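Long-range contacts in outer surface protein (Borrelia burgdorferi, PDB 5IZT), which is of undetermined function but is probably an outer-surface protein of the BbCRASP-1-like (PFam54_60) family, some of whose members bind complement regulators: residues Lys214-Ser225 with Gln237-Glu248; Ser289-Ala300 with Ile339-Ser347. All coordinates share one frame; numbering follows the deposited sequence.

Contact 1: residues Lys214-Ser225 with Gln237-Glu248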
loop_
_atom_site.group_PDB
_atom_site.type_symbol
_atom_site.label_atom_id
_atom_site.label_comp_id
_atom_site.label_asym_id
_atom_site.label_seq_id
_atom_site.Cartn_x
_atom_site.Cartn_y
_atom_site.Cartn_z
ATOM N N LYS A 214 14.138 11.590 -3.810
ATOM C CA LYS A 214 15.160 11.205 -4.790
ATOM C C LYS A 214 16.517 11.047 -4.121
ATOM O O LYS A 214 17.261 10.105 -4.414
ATOM C CB LYS A 214 15.277 12.243 -5.906
ATOM C CG LYS A 214 16.354 11.874 -6.965
ATOM C CD LYS A 214 16.372 12.855 -8.138
ATOM C CE LYS A 214 17.105 14.165 -7.809
ATOM N NZ LYS A 214 18.586 13.994 -7.641
ATOM N N ASP A 215 16.849 11.964 -3.215
ATOM C CA ASP A 215 18.116 11.942 -2.501
ATOM C C ASP A 215 17.971 11.447 -1.070
ATOM O O ASP A 215 18.858 11.705 -0.251
ATOM C CB ASP A 215 18.774 13.325 -2.510
ATOM C CG ASP A 215 19.112 13.807 -3.904
ATOM O OD1 ASP A 215 19.349 12.961 -4.787
ATOM O OD2 ASP A 215 19.188 15.034 -4.107
ATOM N N SER A 216 16.871 10.751 -0.750
ATOM C CA SER A 216 16.738 10.146 0.571
ATOM C C SER A 216 16.102 8.764 0.473
ATOM O O SER A 216 16.807 7.801 0.165
ATOM C CB SER A 216 15.971 11.066 1.546
ATOM O OG SER A 216 14.601 11.236 1.243
ATOM N N ALA A 217 14.791 8.637 0.722
ATOM C CA ALA A 217 14.194 7.308 0.868
ATOM C C ALA A 217 14.357 6.452 -0.390
ATOM O O ALA A 217 14.636 5.252 -0.306
ATOM C CB ALA A 217 12.716 7.432 1.242
ATOM N N PHE A 218 14.116 7.028 -1.565
ATOM C CA PHE A 218 14.219 6.223 -2.776
ATOM C C PHE A 218 15.664 5.915 -3.129
ATOM O O PHE A 218 15.931 4.943 -3.830
ATOM C CB PHE A 218 13.529 6.938 -3.940
ATOM C CG PHE A 218 12.038 7.086 -3.763
ATOM C CD1 PHE A 218 11.307 6.096 -3.109
ATOM C CD2 PHE A 218 11.365 8.200 -4.259
ATOM C CE1 PHE A 218 9.915 6.218 -2.956
ATOM C CE2 PHE A 218 9.981 8.332 -4.114
ATOM C CZ PHE A 218 9.251 7.328 -3.464
ATOM N N GLU A 219 16.609 6.735 -2.684
ATOM C CA GLU A 219 18.008 6.416 -2.944
ATOM C C GLU A 219 18.448 5.160 -2.200
ATOM O O GLU A 219 19.379 4.469 -2.644
ATOM C CB GLU A 219 18.899 7.601 -2.562
ATOM C CG GLU A 219 20.318 7.497 -3.109
ATOM C CD GLU A 219 21.062 8.813 -3.033
ATOM O OE1 GLU A 219 20.827 9.559 -2.066
ATOM O OE2 GLU A 219 21.871 9.104 -3.941
ATOM N N LEU A 220 17.796 4.843 -1.086
ATOM C CA LEU A 220 18.227 3.768 -0.202
ATOM C C LEU A 220 17.734 2.393 -0.631
ATOM O O LEU A 220 18.055 1.402 0.034
ATOM C CB LEU A 220 17.754 4.052 1.233
ATOM C CG LEU A 220 18.449 5.261 1.860
ATOM C CD1 LEU A 220 17.752 5.585 3.178
ATOM C CD2 LEU A 220 19.911 4.921 2.072
ATOM N N LEU A 221 16.927 2.304 -1.678
ATOM C CA LEU A 221 16.324 1.034 -2.067
ATOM C C LEU A 221 16.488 0.799 -3.564
ATOM O O LEU A 221 16.630 1.742 -4.346
ATOM C CB LEU A 221 14.835 1.009 -1.700
ATOM C CG LEU A 221 14.497 1.120 -0.221
ATOM C CD1 LEU A 221 13.017 1.382 -0.083
ATOM C CD2 LEU A 221 14.881 -0.179 0.497
ATOM N N ASP A 222 16.479 -0.475 -3.950
ATOM C CA ASP A 222 16.277 -0.880 -5.334
ATOM C C ASP A 222 14.799 -1.178 -5.557
ATOM O O ASP A 222 14.027 -1.313 -4.615
ATOM C CB ASP A 222 17.078 -2.135 -5.670
ATOM C CG ASP A 222 18.570 -1.904 -5.679
ATOM O OD1 ASP A 222 18.986 -0.733 -5.794
ATOM O OD2 ASP A 222 19.326 -2.904 -5.583
ATOM N N VAL A 223 14.417 -1.332 -6.824
ATOM C CA VAL A 223 13.051 -1.747 -7.138
ATOM C C VAL A 223 12.812 -3.142 -6.571
ATOM O O VAL A 223 13.643 -4.042 -6.732
ATOM C CB VAL A 223 12.823 -1.688 -8.654
ATOM C CG1 VAL A 223 11.448 -2.236 -9.006
ATOM C CG2 VAL A 223 12.949 -0.244 -9.130
ATOM N N ILE A 224 11.689 -3.320 -5.867
ATOM C CA ILE A 224 11.425 -4.589 -5.182
ATOM C C ILE A 224 10.393 -5.436 -5.912
ATOM O O ILE A 224 10.418 -6.670 -5.819
ATOM C CB ILE A 224 10.987 -4.355 -3.720
ATOM C CG1 ILE A 224 9.514 -3.945 -3.628
ATOM C CG2 ILE A 224 11.865 -3.304 -3.052
ATOM C CD1 ILE A 224 9.039 -3.719 -2.195
ATOM N N SER A 225 9.490 -4.808 -6.657
ATOM C CA SER A 225 8.482 -5.589 -7.369
ATOM C C SER A 225 8.952 -5.930 -8.786
ATOM O O SER A 225 10.038 -6.483 -8.979
ATOM C CB SER A 225 7.144 -4.843 -7.420
ATOM O OG SER A 225 7.146 -3.828 -8.406
ATOM N N GLN A 237 18.074 1.201 -9.093
ATOM C CA GLN A 237 17.799 1.935 -7.868
ATOM C C GLN A 237 16.408 2.562 -7.939
ATOM O O GLN A 237 15.936 2.957 -9.011
ATOM C CB GLN A 237 18.873 3.006 -7.667
ATOM C CG GLN A 237 19.175 3.360 -6.217
ATOM C CD GLN A 237 20.480 4.123 -6.087
ATOM O OE1 GLN A 237 21.132 4.420 -7.086
ATOM N NE2 GLN A 237 20.869 4.438 -4.857
ATOM N N LEU A 238 15.745 2.665 -6.781
ATOM C CA LEU A 238 14.353 3.128 -6.785
ATOM C C LEU A 238 14.235 4.611 -7.140
ATOM O O LEU A 238 13.168 5.049 -7.583
ATOM C CB LEU A 238 13.698 2.845 -5.418
ATOM C CG LEU A 238 12.230 3.209 -5.194
ATOM C CD1 LEU A 238 11.359 2.616 -6.315
ATOM C CD2 LEU A 238 11.760 2.732 -3.812
ATOM N N ASN A 239 15.314 5.385 -7.005
ATOM C CA ASN A 239 15.297 6.792 -7.390
ATOM C C ASN A 239 15.736 7.015 -8.832
ATOM O O ASN A 239 15.937 8.169 -9.232
ATOM C CB ASN A 239 16.211 7.612 -6.463
ATOM C CG ASN A 239 17.682 7.299 -6.689
ATOM O OD1 ASN A 239 18.015 6.275 -7.276
ATOM N ND2 ASN A 239 18.565 8.189 -6.247
ATOM N N SER A 240 15.886 5.951 -9.617
ATOM C CA SER A 240 16.522 6.092 -10.913
ATOM C C SER A 240 15.530 6.578 -11.969
ATOM O O SER A 240 14.306 6.469 -11.830
ATOM C CB SER A 240 17.158 4.765 -11.356
ATOM O OG SER A 240 16.160 3.763 -11.476
ATOM N N ASN A 241 16.090 7.119 -13.046
ATOM C CA ASN A 241 15.310 7.541 -14.205
ATOM C C ASN A 241 15.158 6.355 -15.157
ATOM O O ASN A 241 15.722 6.304 -16.247
ATOM C CB ASN A 241 15.979 8.727 -14.892
ATOM C CG ASN A 241 15.158 9.263 -16.043
ATOM O OD1 ASN A 241 13.950 9.030 -16.120
ATOM N ND2 ASN A 241 15.808 9.989 -16.948
ATOM N N THR A 242 14.387 5.378 -14.701
ATOM C CA THR A 242 14.035 4.203 -15.478
ATOM C C THR A 242 12.544 3.960 -15.336
ATOM O O THR A 242 11.953 4.293 -14.301
ATOM C CB THR A 242 14.794 2.951 -15.009
ATOM O OG1 THR A 242 14.441 2.674 -13.648
ATOM C CG2 THR A 242 16.299 3.154 -15.093
ATOM N N PRO A 243 11.904 3.404 -16.365
ATOM C CA PRO A 243 10.468 3.106 -16.256
ATOM C C PRO A 243 10.128 2.160 -15.114
ATOM O O PRO A 243 9.057 2.305 -14.507
ATOM C CB PRO A 243 10.134 2.504 -17.624
ATOM C CG PRO A 243 11.192 3.041 -18.549
ATOM C CD PRO A 243 12.437 3.124 -17.710
ATOM N N GLU A 244 11.004 1.197 -14.796
ATOM C CA GLU A 244 10.734 0.309 -13.667
ATOM C C GLU A 244 10.679 1.079 -12.354
ATOM O O GLU A 244 9.805 0.828 -11.517
ATOM C CB GLU A 244 11.786 -0.803 -13.588
ATOM C CG GLU A 244 11.742 -1.791 -14.725
ATOM C CD GLU A 244 12.895 -2.767 -14.639
ATOM O OE1 GLU A 244 14.038 -2.365 -14.948
ATOM O OE2 GLU A 244 12.665 -3.924 -14.222
ATOM N N ALA A 245 11.602 2.026 -12.143
ATOM C CA ALA A 245 11.590 2.752 -10.883
ATOM C C ALA A 245 10.435 3.743 -10.828
ATOM O O ALA A 245 9.856 3.957 -9.758
ATOM C CB ALA A 245 12.929 3.460 -10.640
ATOM N N GLU A 246 10.112 4.400 -11.948
ATOM C CA GLU A 246 8.943 5.282 -11.936
ATOM C C GLU A 246 7.689 4.503 -11.549
ATOM O O GLU A 246 6.874 4.968 -10.741
ATOM C CB GLU A 246 8.759 5.941 -13.303
ATOM C CG GLU A 246 9.921 6.825 -13.727
ATOM C CD GLU A 246 9.927 7.132 -15.224
ATOM O OE1 GLU A 246 9.018 6.657 -15.938
ATOM O OE2 GLU A 246 10.856 7.837 -15.686
ATOM N N ASN A 247 7.538 3.302 -12.102
ATOM C CA ASN A 247 6.376 2.472 -11.786
ATOM C C ASN A 247 6.302 2.166 -10.293
ATOM O O ASN A 247 5.222 2.233 -9.686
ATOM C CB ASN A 247 6.445 1.176 -12.592
ATOM C CG ASN A 247 5.203 0.316 -12.420
ATOM O OD1 ASN A 247 4.131 0.662 -12.912
ATOM N ND2 ASN A 247 5.340 -0.796 -11.717
ATOM N N GLU A 248 7.441 1.842 -9.676
ATOM C CA GLU A 248 7.423 1.478 -8.265
ATOM C C GLU A 248 7.242 2.689 -7.360
ATOM O O GLU A 248 6.526 2.603 -6.354
ATOM C CB GLU A 248 8.701 0.732 -7.875
ATOM C CG GLU A 248 8.656 0.287 -6.421
ATOM C CD GLU A 248 9.230 -1.081 -6.173
ATOM O OE1 GLU A 248 10.222 -1.167 -5.420
ATOM O OE2 GLU A 248 8.707 -2.064 -6.727
#
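Leu238 points its isobutyl group into the opposite segment and meets Phe218 obliquely, CD2 lying 3.5 Å from CD1 of the ring; the same CD2 also touches Leu221 CB, the two leucines lying side by side. This is a loop packed on a turn and a helix start in an all-helical protein: residues 214-225 lie against a type I turn, Gln237 to Ser240, and the first turns of helix 243-255. A single beta bridge pairs Asp222 with Gln237, and Leu238 N donates to Leu221 O (2.8 Å). Side-chain amides also reach the backbone of 214-225. In one of its two modelled conformers, Gln237 sends NE2 to a lone pair of Glu219 O at 2.7 Å. Asn239 ND2 reaches Lys214 O (3.0 Å) with chi1 of 70° setting its amide between backbone N and carbonyl carbon. Met287 of helix 280-316 backs both Phe218 and Leu221. Val223 splits its branches: CG1 runs antiparallel to the Glu248 side chain, CG2 packs on Ala245 CA. The Glu248 carboxylate faces three donors, a setting that would probably favour its charged form. Ile224 N meets OE1 on the syn side at 2.6 Å; OE2 takes Ser225 N through its syn lone pair, and Ser225 OG arrives nearly along the CD-OE2 axis at 2.9 Å.

Contact 2: residues Ser289-Ala300 with Ile339-Ser347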
loop_
_atom_site.group_PDB
_atom_site.type_symbol
_atom_site.label_atom_id
_atom_site.label_comp_id
_atom_site.label_asym_id
_atom_site.label_seq_id
_atom_site.Cartn_x
_atom_site.Cartn_y
_atom_site.Cartn_z
ATOM N N SER A 289 7.757 -1.074 4.104
ATOM C CA SER A 289 6.450 -1.440 4.646
ATOM C C SER A 289 5.331 -0.819 3.829
ATOM O O SER A 289 4.272 -1.430 3.666
ATOM C CB SER A 289 6.314 -1.037 6.120
ATOM O OG SER A 289 6.061 0.361 6.282
ATOM N N GLY A 290 5.539 0.381 3.305
ATOM C CA GLY A 290 4.501 1.011 2.509
ATOM C C GLY A 290 4.408 0.414 1.118
ATOM O O GLY A 290 3.323 0.047 0.654
ATOM N N LEU A 291 5.550 0.297 0.444
ATOM C CA LEU A 291 5.560 -0.331 -0.877
ATOM C C LEU A 291 4.965 -1.734 -0.828
ATOM O O LEU A 291 4.174 -2.122 -1.698
ATOM C CB LEU A 291 6.989 -0.393 -1.401
ATOM C CG LEU A 291 7.601 0.928 -1.845
ATOM C CD1 LEU A 291 9.051 0.686 -2.227
ATOM C CD2 LEU A 291 6.820 1.487 -3.042
ATOM N N GLY A 292 5.376 -2.532 0.152
ATOM C CA GLY A 292 4.849 -3.888 0.239
ATOM C C GLY A 292 3.353 -3.917 0.497
ATOM O O GLY A 292 2.647 -4.801 0.005
ATOM N N THR A 293 2.850 -2.961 1.280
ATOM C CA THR A 293 1.417 -2.875 1.515
ATOM C C THR A 293 0.665 -2.651 0.208
ATOM O O THR A 293 -0.335 -3.326 -0.074
ATOM C CB THR A 293 1.113 -1.742 2.489
ATOM O OG1 THR A 293 1.650 -2.058 3.764
ATOM C CG2 THR A 293 -0.402 -1.513 2.632
ATOM N N GLN A 294 1.110 -1.680 -0.584
ATOM C CA GLN A 294 0.385 -1.372 -1.813
ATOM C C GLN A 294 0.546 -2.489 -2.837
ATOM O O GLN A 294 -0.402 -2.820 -3.560
ATOM C CB GLN A 294 0.864 -0.036 -2.391
ATOM C CG GLN A 294 0.063 0.435 -3.619
ATOM C CD GLN A 294 -1.367 0.811 -3.276
ATOM O OE1 GLN A 294 -1.684 1.084 -2.121
ATOM N NE2 GLN A 294 -2.239 0.823 -4.284
ATOM N N ILE A 295 1.737 -3.091 -2.912
ATOM C CA ILE A 295 1.957 -4.131 -3.906
ATOM C C ILE A 295 1.061 -5.324 -3.610
ATOM O O ILE A 295 0.385 -5.851 -4.504
ATOM C CB ILE A 295 3.439 -4.533 -3.940
ATOM C CG1 ILE A 295 4.272 -3.376 -4.530
ATOM C CG2 ILE A 295 3.600 -5.832 -4.732
ATOM C CD1 ILE A 295 5.791 -3.540 -4.367
ATOM N N SER A 296 1.049 -5.772 -2.352
ATOM C CA SER A 296 0.194 -6.907 -1.990
ATOM C C SER A 296 -1.275 -6.574 -2.178
ATOM O O SER A 296 -2.058 -7.436 -2.590
ATOM C CB SER A 296 0.433 -7.333 -0.543
ATOM O OG SER A 296 1.697 -7.964 -0.380
ATOM N N PHE A 297 -1.674 -5.356 -1.805
ATOM C CA PHE A 297 -3.059 -4.912 -1.989
ATOM C C PHE A 297 -3.491 -5.052 -3.446
ATOM O O PHE A 297 -4.549 -5.625 -3.741
ATOM C CB PHE A 297 -3.190 -3.460 -1.506
ATOM C CG PHE A 297 -4.532 -2.844 -1.741
ATOM C CD1 PHE A 297 -5.605 -3.138 -0.900
ATOM C CD2 PHE A 297 -4.725 -1.957 -2.774
ATOM C CE1 PHE A 297 -6.849 -2.545 -1.103
ATOM C CE2 PHE A 297 -5.979 -1.360 -2.992
ATOM C CZ PHE A 297 -7.038 -1.667 -2.161
ATOM N N GLU A 298 -2.675 -4.553 -4.380
ATOM C CA GLU A 298 -3.056 -4.618 -5.791
ATOM C C GLU A 298 -3.086 -6.055 -6.306
ATOM O O GLU A 298 -3.946 -6.412 -7.127
ATOM C CB GLU A 298 -2.098 -3.758 -6.631
ATOM C CG GLU A 298 -2.258 -2.259 -6.373
ATOM C CD GLU A 298 -1.323 -1.387 -7.210
ATOM O OE1 GLU A 298 -0.738 -1.882 -8.199
ATOM O OE2 GLU A 298 -1.170 -0.196 -6.858
ATOM N N LEU A 299 -2.133 -6.888 -5.880
ATOM C CA LEU A 299 -2.151 -8.290 -6.295
ATOM C C LEU A 299 -3.380 -9.013 -5.738
ATOM O O LEU A 299 -3.959 -9.880 -6.403
ATOM C CB LEU A 299 -0.858 -8.989 -5.852
ATOM C CG LEU A 299 0.450 -8.617 -6.564
ATOM C CD1 LEU A 299 1.624 -9.170 -5.799
ATOM C CD2 LEU A 299 0.465 -9.151 -8.008
ATOM N N ALA A 300 -3.800 -8.653 -4.525
ATOM C CA ALA A 300 -4.959 -9.292 -3.910
ATOM C C ALA A 300 -6.242 -8.925 -4.639
ATOM O O ALA A 300 -7.143 -9.763 -4.789
ATOM C CB ALA A 300 -5.040 -8.911 -2.428
ATOM N N ILE A 339 -8.064 -6.449 3.503
ATOM C CA ILE A 339 -6.967 -5.736 2.848
ATOM C C ILE A 339 -7.275 -4.246 2.777
ATOM O O ILE A 339 -6.377 -3.407 2.911
ATOM C CB ILE A 339 -6.646 -6.323 1.453
ATOM C CG1 ILE A 339 -7.777 -6.100 0.453
ATOM C CG2 ILE A 339 -6.359 -7.809 1.547
ATOM C CD1 ILE A 339 -7.417 -6.532 -0.998
ATOM N N LEU A 340 -8.548 -3.886 2.586
ATOM C CA LEU A 340 -8.909 -2.471 2.602
ATOM C C LEU A 340 -8.646 -1.859 3.967
ATOM O O LEU A 340 -8.146 -0.728 4.074
ATOM C CB LEU A 340 -10.380 -2.299 2.227
ATOM C CG LEU A 340 -10.659 -2.459 0.744
ATOM C CD1 LEU A 340 -12.180 -2.585 0.530
ATOM C CD2 LEU A 340 -10.092 -1.236 0.025
ATOM N N ASP A 341 -8.994 -2.586 5.023
ATOM C CA ASP A 341 -8.848 -2.052 6.371
ATOM C C ASP A 341 -7.383 -1.929 6.771
ATOM O O ASP A 341 -6.991 -0.962 7.445
ATOM C CB ASP A 341 -9.584 -2.954 7.355
ATOM C CG ASP A 341 -9.328 -2.563 8.793
ATOM O OD1 ASP A 341 -9.812 -1.491 9.209
ATOM O OD2 ASP A 341 -8.643 -3.324 9.505
ATOM N N LYS A 342 -6.558 -2.906 6.390
ATOM C CA LYS A 342 -5.154 -2.849 6.790
ATOM C C LYS A 342 -4.354 -1.900 5.912
ATOM O O LYS A 342 -3.414 -1.261 6.407
ATOM C CB LYS A 342 -4.546 -4.249 6.798
ATOM C CG LYS A 342 -5.170 -5.159 7.838
ATOM C CD LYS A 342 -4.919 -4.627 9.242
ATOM C CE LYS A 342 -5.550 -5.513 10.317
ATOM N NZ LYS A 342 -5.175 -5.004 11.680
ATOM N N ARG A 343 -4.727 -1.739 4.637
ATOM C CA ARG A 343 -4.096 -0.681 3.856
ATOM C C ARG A 343 -4.444 0.679 4.446
ATOM O O ARG A 343 -3.575 1.555 4.563
ATOM C CB ARG A 343 -4.506 -0.758 2.379
ATOM C CG ARG A 343 -3.939 0.389 1.522
ATOM C CD ARG A 343 -4.339 0.307 0.049
ATOM N NE ARG A 343 -4.036 1.542 -0.691
ATOM C CZ ARG A 343 -4.818 2.615 -0.704
ATOM N NH1 ARG A 343 -5.957 2.622 -0.009
ATOM N NH2 ARG A 343 -4.466 3.690 -1.404
ATOM N N LYS A 344 -5.710 0.867 4.844
ATOM C CA LYS A 344 -6.107 2.109 5.506
ATOM C C LYS A 344 -5.352 2.308 6.818
ATOM O O LYS A 344 -5.021 3.443 7.186
ATOM C CB LYS A 344 -7.618 2.119 5.757
ATOM N N GLU A 345 -5.087 1.219 7.551
ATOM C CA GLU A 345 -4.341 1.347 8.804
ATOM C C GLU A 345 -2.928 1.881 8.578
ATOM O O GLU A 345 -2.442 2.707 9.367
ATOM C CB GLU A 345 -4.307 0.011 9.545
ATOM C CG GLU A 345 -3.617 0.059 10.903
ATOM C CD GLU A 345 -4.244 1.052 11.870
ATOM O OE1 GLU A 345 -5.417 1.433 11.670
ATOM O OE2 GLU A 345 -3.558 1.441 12.844
ATOM N N TRP A 346 -2.239 1.412 7.528
ATOM C CA TRP A 346 -0.925 1.971 7.206
ATOM C C TRP A 346 -1.029 3.466 6.954
ATOM O O TRP A 346 -0.233 4.259 7.472
ATOM C CB TRP A 346 -0.314 1.270 5.982
ATOM C CG TRP A 346 1.135 1.593 5.784
ATOM C CD1 TRP A 346 2.201 0.822 6.147
ATOM C CD2 TRP A 346 1.688 2.794 5.214
ATOM N NE1 TRP A 346 3.381 1.460 5.825
ATOM C CE2 TRP A 346 3.088 2.669 5.255
ATOM C CE3 TRP A 346 1.127 3.949 4.648
ATOM C CZ2 TRP A 346 3.945 3.664 4.775
ATOM C CZ3 TRP A 346 1.981 4.939 4.168
ATOM C CH2 TRP A 346 3.363 4.785 4.233
ATOM N N SER A 347 -2.012 3.863 6.139
ATOM C CA SER A 347 -2.224 5.270 5.822
ATOM C C SER A 347 -2.542 6.074 7.078
ATOM O O SER A 347 -2.094 7.219 7.217
ATOM C CB SER A 347 -3.356 5.388 4.791
ATOM O OG SER A 347 -3.314 6.634 4.115
#
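Gln294 OE1 takes the N-H of Arg343 NE at 2.8 Å, the shortest polar bond between these two antiparallel helices, which meet in the core of the helical bundle with axes 10.2 Å apart at a signed crossing angle of -159°. The donor sits on a lone pair in the carbonyl plane of Gln294, and OE1 lies at the guanidinium's edge, yet the two flat groups are turned 72° apart. Gln294 bends at chi2, and its NE2 is held by the anti lone pair of Glu298 OE2, which fixes the amide's rotation. Arg343 runs out extended, with CG anti to the backbone N, and lays CD over the centre of the Phe297 ring as a CH-pi contact, 3.5 Å from the centroid. Beyond it, NH2 salt-bridges Asp257 and bonds Ala254 O. Leu340 CD2 comes to the edge of the same ring, and Ile339 CD1 wedges between Phe297 CD1 (3.8 Å) and Ala300 CB (3.7 Å). At the other end Gly290 lets the indole of Trp346 close in, CA lying over one face, offset toward the rim. Trp346 NE1 points straight at Ser289 OG in the ring plane, 2.9 Å away at 179°, while that hydroxyl also bonds Leu286 O.

Overall arrangement
From the modelled N terminus, helix 179-197 leads into a long loop, and contact 1 folds part of it onto the start of helix 243-255, closing a connection with no helix or strand that includes the unmodelled residues 226-233. Helix 260-274 follows. Contact 2 then pairs helix 280-316 with helix 322-359, closing an almost wholly helical hairpin near the centre of the chain. The two contacts are in series, neither nested nor crossed, with centres about 19 Å apart. They nevertheless touch: Leu291 packs on Leu238 and on Glu248 O, and Ile295 on Ile224 and Ser225, so one side of helix 280-316 carries the loop while another faces its hairpin partner.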